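Local coordinates for putative NAD(P)H-flavin oxidoreductase (Streptococcus pyogenes serotype M1, PDB 2HAY) that binds FMN and probably uses NAD(P)H to reduce flavins or quinones, at the interface of chains A and B. Coordinates in Å, arbitrary orientation; residue numbers count along the deposited sequence, not the author numbering. Chains: chain A/B, Putative NAD(P)H-flavin oxidoreductase.

Contact 1 and contact 2 lie about 21 Å apart, measured between the centres of their C-alpha atoms, and share no residues. In contact 1 the C-terminal strand of chain B pairs with strand 54-59 of chain A at the rim of its sheet. In contact 2 the long helices that begin at residue 137 cross at the dimer core, where an FMN-binding loop of chain B also meets chain A. Contact 1 has a separate twin with the chains exchanged, whereas contact 2 straddles the two-fold axis. Helix packing at the centre and strand exchange at the periphery together fit the intertwined homodimer typical of nitroreductases, in which both subunits contribute to each FMN pocket.

Contact 1: the interface of chains A and B. Residues chain A 57-62, 64, 186; chain B 221-224.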
ATOM      1  N   VAL A  57     -11.511  -8.478   6.209  1.00 25.55           N
ATOM      2  CA  VAL A  57     -12.763  -8.889   6.821  1.00 26.11           C
ATOM      3  C   VAL A  57     -13.884  -8.124   6.178  1.00 26.04           C
ATOM      4  O   VAL A  57     -13.871  -6.895   6.161  1.00 25.95           O
ATOM      5  CB  VAL A  57     -12.767  -8.588   8.331  1.00 26.87           C
ATOM      6  CG1 VAL A  57     -14.132  -8.992   8.962  1.00 26.09           C
ATOM      7  CG2 VAL A  57     -11.595  -9.280   9.013  1.00 25.48           C
ATOM      8  N   VAL A  58     -14.840  -8.850   5.628  1.00 25.62           N
ATOM      9  CA  VAL A  58     -16.050  -8.256   5.103  1.00 25.98           C
ATOM     10  C   VAL A  58     -17.016  -8.024   6.271  1.00 26.78           C
ATOM     11  O   VAL A  58     -17.466  -8.974   6.923  1.00 26.49           O
ATOM     12  CB  VAL A  58     -16.663  -9.176   4.001  1.00 26.34           C
ATOM     13  CG1 VAL A  58     -17.919  -8.579   3.401  1.00 25.15           C
ATOM     14  CG2 VAL A  58     -15.630  -9.428   2.934  1.00 26.79           C
ATOM     15  N   LEU A  59     -17.307  -6.757   6.561  1.00 27.37           N
ATOM     16  CA  LEU A  59     -18.174  -6.426   7.674  1.00 27.96           C
ATOM     17  C   LEU A  59     -19.587  -6.199   7.154  1.00 28.99           C
ATOM     18  O   LEU A  59     -19.940  -5.096   6.738  1.00 29.09           O
ATOM     19  CB  LEU A  59     -17.655  -5.205   8.465  1.00 27.64           C
ATOM     20  CG  LEU A  59     -18.409  -4.761   9.740  1.00 28.14           C
ATOM     21  CD1 LEU A  59     -18.333  -5.841  10.846  1.00 28.68           C
ATOM     22  CD2 LEU A  59     -17.855  -3.410  10.266  1.00 27.75           C
ATOM     23  N   ASP A  60     -20.385  -7.260   7.167  1.00 30.07           N
ATOM     24  CA  ASP A  60     -21.792  -7.155   6.779  1.00 31.81           C
ATOM     25  C   ASP A  60     -22.694  -6.820   7.969  1.00 32.18           C
ATOM     26  O   ASP A  60     -23.792  -6.284   7.790  1.00 33.08           O
ATOM     27  CB  ASP A  60     -22.264  -8.438   6.071  1.00 31.90           C
ATOM     28  CG  ASP A  60     -21.808  -8.512   4.606  1.00 33.55           C
ATOM     29  OD1 ASP A  60     -21.556  -7.457   3.977  1.00 31.24           O
ATOM     30  OD2 ASP A  60     -21.727  -9.640   4.064  1.00 37.96           O
ATOM     31  N   ASN A  61     -22.218  -7.115   9.177  1.00 32.58           N
ATOM     32  CA  ASN A  61     -22.987  -6.911  10.392  1.00 32.78           C
ATOM     33  C   ASN A  61     -23.327  -5.458  10.600  1.00 33.41           C
ATOM     34  O   ASN A  61     -22.427  -4.632  10.773  1.00 33.54           O
ATOM     35  CB  ASN A  61     -22.227  -7.458  11.600  1.00 33.15           C
ATOM     36  CG  ASN A  61     -23.075  -7.469  12.862  1.00 33.84           C
ATOM     37  OD1 ASN A  61     -23.160  -6.471  13.577  1.00 38.09           O
ATOM     38  ND2 ASN A  61     -23.704  -8.595  13.141  1.00 32.54           N
ATOM     39  N   LYS A  62     -24.625  -5.150  10.576  1.00 33.69           N
ATOM     40  CA  LYS A  62     -25.099  -3.763  10.621  1.00 33.95           C
ATOM     41  C   LYS A  62     -24.991  -3.111  11.999  1.00 32.97           C
ATOM     42  O   LYS A  62     -24.627  -1.932  12.077  1.00 32.63           O
ATOM     43  CB  LYS A  62     -26.511  -3.628  10.033  1.00 34.69           C
ATOM     44  CG  LYS A  62     -26.574  -3.949   8.522  1.00 35.28           C
ATOM     45  CD  LYS A  62     -27.927  -3.591   7.921  1.00 36.14           C
ATOM     46  CE  LYS A  62     -28.081  -4.117   6.493  1.00 38.56           C
ATOM     47  NZ  LYS A  62     -27.146  -3.407   5.546  1.00 42.92           N
ATOM     48  N   ILE A  64     -22.630  -3.636  14.237  1.00 30.33           N
ATOM     49  CA  ILE A  64     -21.222  -3.273  14.435  1.00 30.44           C
ATOM     50  C   ILE A  64     -20.870  -1.988  13.661  1.00 30.73           C
ATOM     51  O   ILE A  64     -20.185  -1.098  14.187  1.00 30.24           O
ATOM     52  CB  ILE A  64     -20.244  -4.423  14.078  1.00 30.77           C
ATOM     53  CG1 ILE A  64     -20.482  -5.622  15.015  1.00 30.22           C
ATOM     54  CG2 ILE A  64     -18.793  -3.931  14.146  1.00 29.38           C
ATOM     55  CD1 ILE A  64     -19.739  -6.910  14.611  1.00 30.39           C
ATOM     56  N   VAL A 186     -14.106  -9.719  16.648  1.00 29.30           N
ATOM     57  CA  VAL A 186     -13.789  -9.620  15.228  1.00 28.73           C
ATOM     58  C   VAL A 186     -12.266  -9.667  15.076  1.00 29.16           C
ATOM     59  O   VAL A 186     -11.741 -10.239  14.127  1.00 29.28           O
ATOM     60  CB  VAL A 186     -14.366  -8.337  14.606  1.00 28.38           C
ATOM     61  CG1 VAL A 186     -13.952  -8.225  13.133  1.00 28.43           C
ATOM     62  CG2 VAL A 186     -15.885  -8.314  14.755  1.00 28.19           C
TER
ATOM     63  N   SER B 221     -12.441 -13.316   5.611  1.00 28.61           N
ATOM     64  CA  SER B 221     -13.604 -13.773   6.356  1.00 28.15           C
ATOM     65  C   SER B 221     -14.752 -12.772   6.265  1.00 27.97           C
ATOM     66  O   SER B 221     -14.573 -11.645   5.804  1.00 27.14           O
ATOM     67  CB  SER B 221     -13.261 -14.027   7.828  1.00 28.21           C
ATOM     68  OG  SER B 221     -12.918 -12.821   8.483  1.00 28.23           O
ATOM     69  N   VAL B 222     -15.929 -13.211   6.700  1.00 27.25           N
ATOM     70  CA  VAL B 222     -17.132 -12.397   6.693  1.00 27.39           C
ATOM     71  C   VAL B 222     -17.669 -12.338   8.116  1.00 27.66           C
ATOM     72  O   VAL B 222     -17.824 -13.373   8.762  1.00 27.48           O
ATOM     73  CB  VAL B 222     -18.218 -12.982   5.728  1.00 27.08           C
ATOM     74  CG1 VAL B 222     -19.486 -12.171   5.775  1.00 27.00           C
ATOM     75  CG2 VAL B 222     -17.688 -13.034   4.305  1.00 28.48           C
ATOM     76  N   VAL B 223     -17.924 -11.125   8.600  1.00 27.95           N
ATOM     77  CA  VAL B 223     -18.661 -10.916   9.835  1.00 28.37           C
ATOM     78  C   VAL B 223     -20.125 -10.609   9.476  1.00 29.54           C
ATOM     79  O   VAL B 223     -20.447  -9.523   8.981  1.00 29.43           O
ATOM     80  CB  VAL B 223     -18.011  -9.824  10.760  1.00 28.96           C
ATOM     81  CG1 VAL B 223     -18.857  -9.605  12.036  1.00 27.51           C
ATOM     82  CG2 VAL B 223     -16.636 -10.250  11.181  1.00 27.16           C
ATOM     83  N   LYS B 224     -20.963 -11.627   9.697  1.00 30.23           N
ATOM     84  CA  LYS B 224     -22.442 -11.635   9.579  1.00 31.82           C
ATOM     85  C   LYS B 224     -22.989 -12.165   8.267  1.00 32.52           C
ATOM     86  O   LYS B 224     -23.607 -13.222   8.266  1.00 34.04           O
ATOM     87  CB  LYS B 224     -23.155 -10.345  10.070  1.00 31.37           C
ATOM     88  CG  LYS B 224     -24.561 -10.093   9.533  1.00 31.41           C
ATOM     89  CD  LYS B 224     -25.545  -9.707  10.673  1.00 35.14           C
ATOM     90  CE  LYS B 224     -26.821  -8.991  10.191  1.00 34.40           C
ATOM     91  NZ  LYS B 224     -26.666  -7.488  10.155  1.00 32.83           N
TER
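Strand 54-59 of chain A, the turn after it and the start of helix 62-68 receive the C-terminal strand 220-223 and terminal lysine of chain B, with loop residue A:Val186 closing one side. The strands are parallel, bridging A:Val57 to B:Ser221, A:Val58 to B:Val222 and A:Leu59 to B:Val223. A:Val58 N donates to B:Ser221 O at 2.8 Å, nearly straight (169° at hydrogen) and in the carbonyl plane. B:Val223 N returns a bond to A:Val58 O at 2.8 Å, almost along the C=O axis. The ladder ends at B:Val223 O, which takes two donors: A:Asp60 N completes the A:Leu59–B:Val223 bridge at 2.9 Å, in the carbonyl plane, and A:Asn61 N adds a bond from the turn at 3.0 Å, above that plane. Both are clearly bent at hydrogen.

B:Val223 is the main apolar plug. With CG1 anti to the backbone N (chi1 178°), its CG2 meets A:Val57 CG1 obliquely at 3.6 Å and also faces A:Val186. Its CG1 instead turns to A:Leu59, lying alongside, and to A:Ile64 CD1 at 3.8 Å, crossing nearly perpendicularly.

The B:Lys224 chain crosses A:Asn61 at about a right angle, its CB and CD packing on the amide side chain. A:Asn61 has CG anti to its backbone N (chi1 -171°), which brings OD1 to A:Ile64 N as an N-cap of helix 62-68. B:Lys224 NZ ends 3.1 Å from the A:Lys62 amide N, donor facing donor unless the amine is neutral; the helix N-terminus might favour that form, or the amine may be misplaced. The site extends chain A's sheet with a partner strand and clasps the subunits together.

Contact 2: the interface of chains A and B. Residues chain A 19, 149-150, 152-154, 156-157, 168; chain B 46, 149-150, 153-154.
Apolar packing dominates where helix 137-161 of chain A crosses helix 137-162 of chain B. At the crossing A:Tyr149 CB and B:Tyr149 CB meet at 3.7 Å, and each ring presents its edge to the opposite isoleucine. B:Ile150 CG1 lies in the plane of the A:Tyr149 ring, 3.7 Å from CD1, and A:Ile150 CG1 does the same beside CD2 of B:Tyr149. The CG2 branch of B:Ile150, anti to its backbone N, instead reaches selenomethionine A:Met156 CE at 3.6 Å. That methyl, turned by a bend at chi3 (-67°), also points tip to tip at B:Pro46 CG.

A face contact involves A:Arg19: B:Pro46 CD lies over its guanidinium, offset toward the rim and 3.6 Å from CZ.

Polar contacts are sparse. B:Asn154 ND2 makes a weak, bent bond to A:Gly153 O at 3.3 Å. Its twin is turned differently, with chi2 of -25° in A:Asn154 against 134° in B:Asn154. As modelled, A:Asn154 OD1 faces B:Gly153 O at 3.1 Å, acceptor against acceptor, so that amide may be flipped; water 1 links A:Asn154 OD1 (2.5 Å, short) and B:Gly153 O.

A:Gly153 CA comes within 4.0 Å of B:Ile150 CG2, so the lack of a side chain at residue 153 probably allows the close crossing at the two-fold core, while B:Pro46 and A:Arg19, which line FMN pockets, carry the packing toward the cofactor sites.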
ATOM      1  N   ARG A  19     -11.518   5.426 -11.062  1.00 30.86           N
ATOM      2  CA  ARG A  19     -11.431   5.315  -9.603  1.00 30.43           C
ATOM      3  C   ARG A  19     -11.412   6.711  -8.964  1.00 30.68           C
ATOM      4  O   ARG A  19     -10.528   7.511  -9.248  1.00 29.86           O
ATOM      5  CB  ARG A  19     -10.211   4.510  -9.117  1.00 30.23           C
ATOM      6  CG  ARG A  19     -10.352   4.119  -7.647  1.00 30.46           C
ATOM      7  CD  ARG A  19      -9.045   4.158  -6.863  1.00 29.03           C
ATOM      8  NE  ARG A  19      -8.354   5.402  -7.168  1.00 31.58           N
ATOM      9  CZ  ARG A  19      -8.599   6.592  -6.625  1.00 26.10           C
ATOM     10  NH1 ARG A  19      -9.503   6.749  -5.667  1.00 23.78           N
ATOM     11  NH2 ARG A  19      -7.891   7.632  -7.039  1.00 23.17           N
ATOM     12  N   TYR A 149      -1.629  -1.767   2.629  1.00 23.43           N
ATOM     13  CA  TYR A 149      -1.854  -0.726   1.636  1.00 23.62           C
ATOM     14  C   TYR A 149      -1.556  -1.211   0.215  1.00 23.78           C
ATOM     15  O   TYR A 149      -2.111  -0.678  -0.741  1.00 24.56           O
ATOM     16  CB  TYR A 149      -1.058   0.555   1.968  1.00 24.26           C
ATOM     17  CG  TYR A 149      -1.604   1.311   3.150  1.00 24.24           C
ATOM     18  CD1 TYR A 149      -2.364   2.461   2.975  1.00 26.68           C
ATOM     19  CD2 TYR A 149      -1.372   0.864   4.451  1.00 26.47           C
ATOM     20  CE1 TYR A 149      -2.917   3.145   4.070  1.00 25.93           C
ATOM     21  CE2 TYR A 149      -1.922   1.535   5.556  1.00 25.10           C
ATOM     22  CZ  TYR A 149      -2.675   2.661   5.358  1.00 27.10           C
ATOM     23  OH  TYR A 149      -3.131   3.343   6.446  1.00 26.62           O
ATOM     24  N   ILE A 150      -0.693  -2.223   0.073  1.00 23.30           N
ATOM     25  CA  ILE A 150      -0.491  -2.888  -1.208  1.00 22.63           C
ATOM     26  C   ILE A 150      -1.772  -3.606  -1.661  1.00 22.78           C
ATOM     27  O   ILE A 150      -2.186  -3.487  -2.819  1.00 22.37           O
ATOM     28  CB  ILE A 150       0.663  -3.929  -1.157  1.00 23.21           C
ATOM     29  CG1 ILE A 150       2.007  -3.279  -0.790  1.00 22.01           C
ATOM     30  CG2 ILE A 150       0.793  -4.689  -2.536  1.00 22.31           C
ATOM     31  CD1 ILE A 150       3.138  -4.304  -0.545  1.00 21.61           C
ATOM     32  N   LEU A 152      -4.724  -3.000  -0.426  1.00 24.47           N
ATOM     33  CA  LEU A 152      -5.678  -1.935  -0.605  1.00 25.59           C
ATOM     34  C   LEU A 152      -5.663  -1.378  -2.044  1.00 26.27           C
ATOM     35  O   LEU A 152      -6.717  -1.237  -2.651  1.00 26.12           O
ATOM     36  CB  LEU A 152      -5.395  -0.831   0.387  1.00 25.46           C
ATOM     37  CG  LEU A 152      -6.350   0.362   0.360  1.00 27.80           C
ATOM     38  CD1 LEU A 152      -7.756  -0.051   0.837  1.00 26.50           C
ATOM     39  CD2 LEU A 152      -5.764   1.456   1.240  1.00 25.82           C
ATOM     40  N   GLY A 153      -4.474  -1.103  -2.590  1.00 26.76           N
ATOM     41  CA  GLY A 153      -4.327  -0.635  -3.987  1.00 26.72           C
ATOM     42  C   GLY A 153      -4.755  -1.696  -5.001  1.00 26.83           C
ATOM     43  O   GLY A 153      -5.478  -1.388  -5.957  1.00 26.63           O
ATOM     44  N   ASN A 154      -4.326  -2.943  -4.800  1.00 26.74           N
ATOM     45  CA  ASN A 154      -4.786  -4.079  -5.638  1.00 27.30           C
ATOM     46  C   ASN A 154      -6.325  -4.281  -5.660  1.00 27.37           C
ATOM     47  O   ASN A 154      -6.890  -4.540  -6.699  1.00 27.48           O
ATOM     48  CB  ASN A 154      -4.081  -5.383  -5.228  1.00 27.68           C
ATOM     49  CG  ASN A 154      -2.596  -5.378  -5.577  1.00 30.84           C
ATOM     50  OD1 ASN A 154      -2.174  -4.668  -6.488  1.00 35.10           O
ATOM     51  ND2 ASN A 154      -1.806  -6.186  -4.878  1.00 31.65           N
HETATM   52  N   MSE A 156      -8.625  -1.918  -5.042  1.00 27.33           N
HETATM   53  CA  MSE A 156      -9.193  -0.739  -5.712  1.00 27.80           C
HETATM   54  C   MSE A 156      -9.041  -0.760  -7.205  1.00 27.52           C
HETATM   55  O   MSE A 156      -9.962  -0.378  -7.919  1.00 28.19           O
HETATM   56  CB  MSE A 156      -8.652   0.566  -5.142  1.00 27.53           C
HETATM   57  CG  MSE A 156      -9.150   0.856  -3.713  1.00 27.61           C
HETATM   58 SE   MSE A 156      -8.617   2.619  -3.097  0.65 28.96          SE
HETATM   59  CE  MSE A 156      -6.685   2.337  -3.006  1.00 28.08           C
HETATM   60  N   MSE A 157      -7.884  -1.204  -7.683  1.00 27.73           N
HETATM   61  CA  MSE A 157      -7.643  -1.338  -9.112  1.00 28.09           C
HETATM   62  C   MSE A 157      -8.527  -2.429  -9.750  1.00 26.75           C
HETATM   63  O   MSE A 157      -9.071  -2.220 -10.832  1.00 25.79           O
HETATM   64  CB  MSE A 157      -6.173  -1.648  -9.414  1.00 28.39           C
HETATM   65  CG  MSE A 157      -5.951  -1.966 -10.905  1.00 33.38           C
HETATM   66 SE   MSE A 157      -6.124  -0.322 -11.971  0.65 43.56          SE
HETATM   67  CE  MSE A 157      -4.309   0.234 -11.538  1.00 39.13           C
ATOM     68  N   PRO A 168     -10.954   4.386  -0.025  1.00 25.19           N
ATOM     69  CA  PRO A 168     -10.030   3.945   1.032  1.00 24.87           C
ATOM     70  C   PRO A 168     -10.197   4.837   2.267  1.00 25.65           C
ATOM     71  O   PRO A 168     -10.305   6.058   2.132  1.00 25.02           O
ATOM     72  CB  PRO A 168      -8.645   4.189   0.413  1.00 25.04           C
ATOM     73  CG  PRO A 168      -8.861   5.256  -0.614  1.00 24.98           C
ATOM     74  CD  PRO A 168     -10.304   5.276  -1.013  1.00 23.89           C
TER
ATOM     75  N   PRO B  46      -4.747   7.185  -4.926  1.00 24.53           N
ATOM     76  CA  PRO B  46      -5.202   7.999  -3.814  1.00 24.36           C
ATOM     77  C   PRO B  46      -4.208   8.004  -2.658  1.00 24.43           C
ATOM     78  O   PRO B  46      -3.479   7.030  -2.427  1.00 24.85           O
ATOM     79  CB  PRO B  46      -6.524   7.331  -3.425  1.00 23.30           C
ATOM     80  CG  PRO B  46      -6.254   5.855  -3.721  1.00 24.05           C
ATOM     81  CD  PRO B  46      -5.482   5.901  -5.012  1.00 24.36           C
ATOM     82  N   TYR B 149       2.805   2.649  -0.542  1.00 25.45           N
ATOM     83  CA  TYR B 149       2.456   1.217  -0.759  1.00 25.39           C
ATOM     84  C   TYR B 149       1.169   1.038  -1.596  1.00 24.70           C
ATOM     85  O   TYR B 149       1.049   0.053  -2.304  1.00 25.47           O
ATOM     86  CB  TYR B 149       2.375   0.447   0.560  1.00 24.28           C
ATOM     87  CG  TYR B 149       3.727   0.204   1.184  1.00 27.15           C
ATOM     88  CD1 TYR B 149       4.411   1.236   1.878  1.00 25.94           C
ATOM     89  CD2 TYR B 149       4.337  -1.038   1.094  1.00 22.22           C
ATOM     90  CE1 TYR B 149       5.665   1.012   2.434  1.00 28.34           C
ATOM     91  CE2 TYR B 149       5.617  -1.261   1.655  1.00 25.74           C
ATOM     92  CZ  TYR B 149       6.259  -0.243   2.319  1.00 25.20           C
ATOM     93  OH  TYR B 149       7.496  -0.457   2.881  1.00 27.64           O
ATOM     94  N   ILE B 150       0.213   1.966  -1.513  1.00 24.92           N
ATOM     95  CA  ILE B 150      -0.942   1.973  -2.454  1.00 25.15           C
ATOM     96  C   ILE B 150      -0.463   2.081  -3.928  1.00 26.99           C
ATOM     97  O   ILE B 150      -0.917   1.317  -4.827  1.00 26.93           O
ATOM     98  CB  ILE B 150      -1.956   3.111  -2.137  1.00 26.98           C
ATOM     99  CG1 ILE B 150      -2.402   3.056  -0.664  1.00 25.65           C
ATOM    100  CG2 ILE B 150      -3.144   3.112  -3.153  1.00 23.88           C
ATOM    101  CD1 ILE B 150      -3.373   4.164  -0.224  1.00 25.44           C
ATOM    102  N   GLY B 153       1.287  -0.977  -5.127  1.00 27.93           N
ATOM    103  CA  GLY B 153       0.266  -1.894  -5.579  1.00 28.41           C
ATOM    104  C   GLY B 153      -0.263  -1.568  -6.969  1.00 28.71           C
ATOM    105  O   GLY B 153      -0.372  -2.459  -7.816  1.00 28.03           O
ATOM    106  N   ASN B 154      -0.608  -0.297  -7.195  1.00 28.55           N
ATOM    107  CA  ASN B 154      -1.149   0.100  -8.490  1.00 28.48           C
ATOM    108  C   ASN B 154      -0.139  -0.054  -9.607  1.00 27.36           C
ATOM    109  O   ASN B 154      -0.490  -0.477 -10.695  1.00 27.19           O
ATOM    110  CB  ASN B 154      -1.731   1.521  -8.450  1.00 28.63           C
ATOM    111  CG  ASN B 154      -3.056   1.569  -7.704  1.00 31.20           C
ATOM    112  OD1 ASN B 154      -3.294   2.442  -6.856  1.00 31.96           O
ATOM    113  ND2 ASN B 154      -3.920   0.610  -7.998  1.00 35.25           N
TER
HETATM  114  O   HOH W   1       0.056  -5.570  -7.136  1.00 37.79           O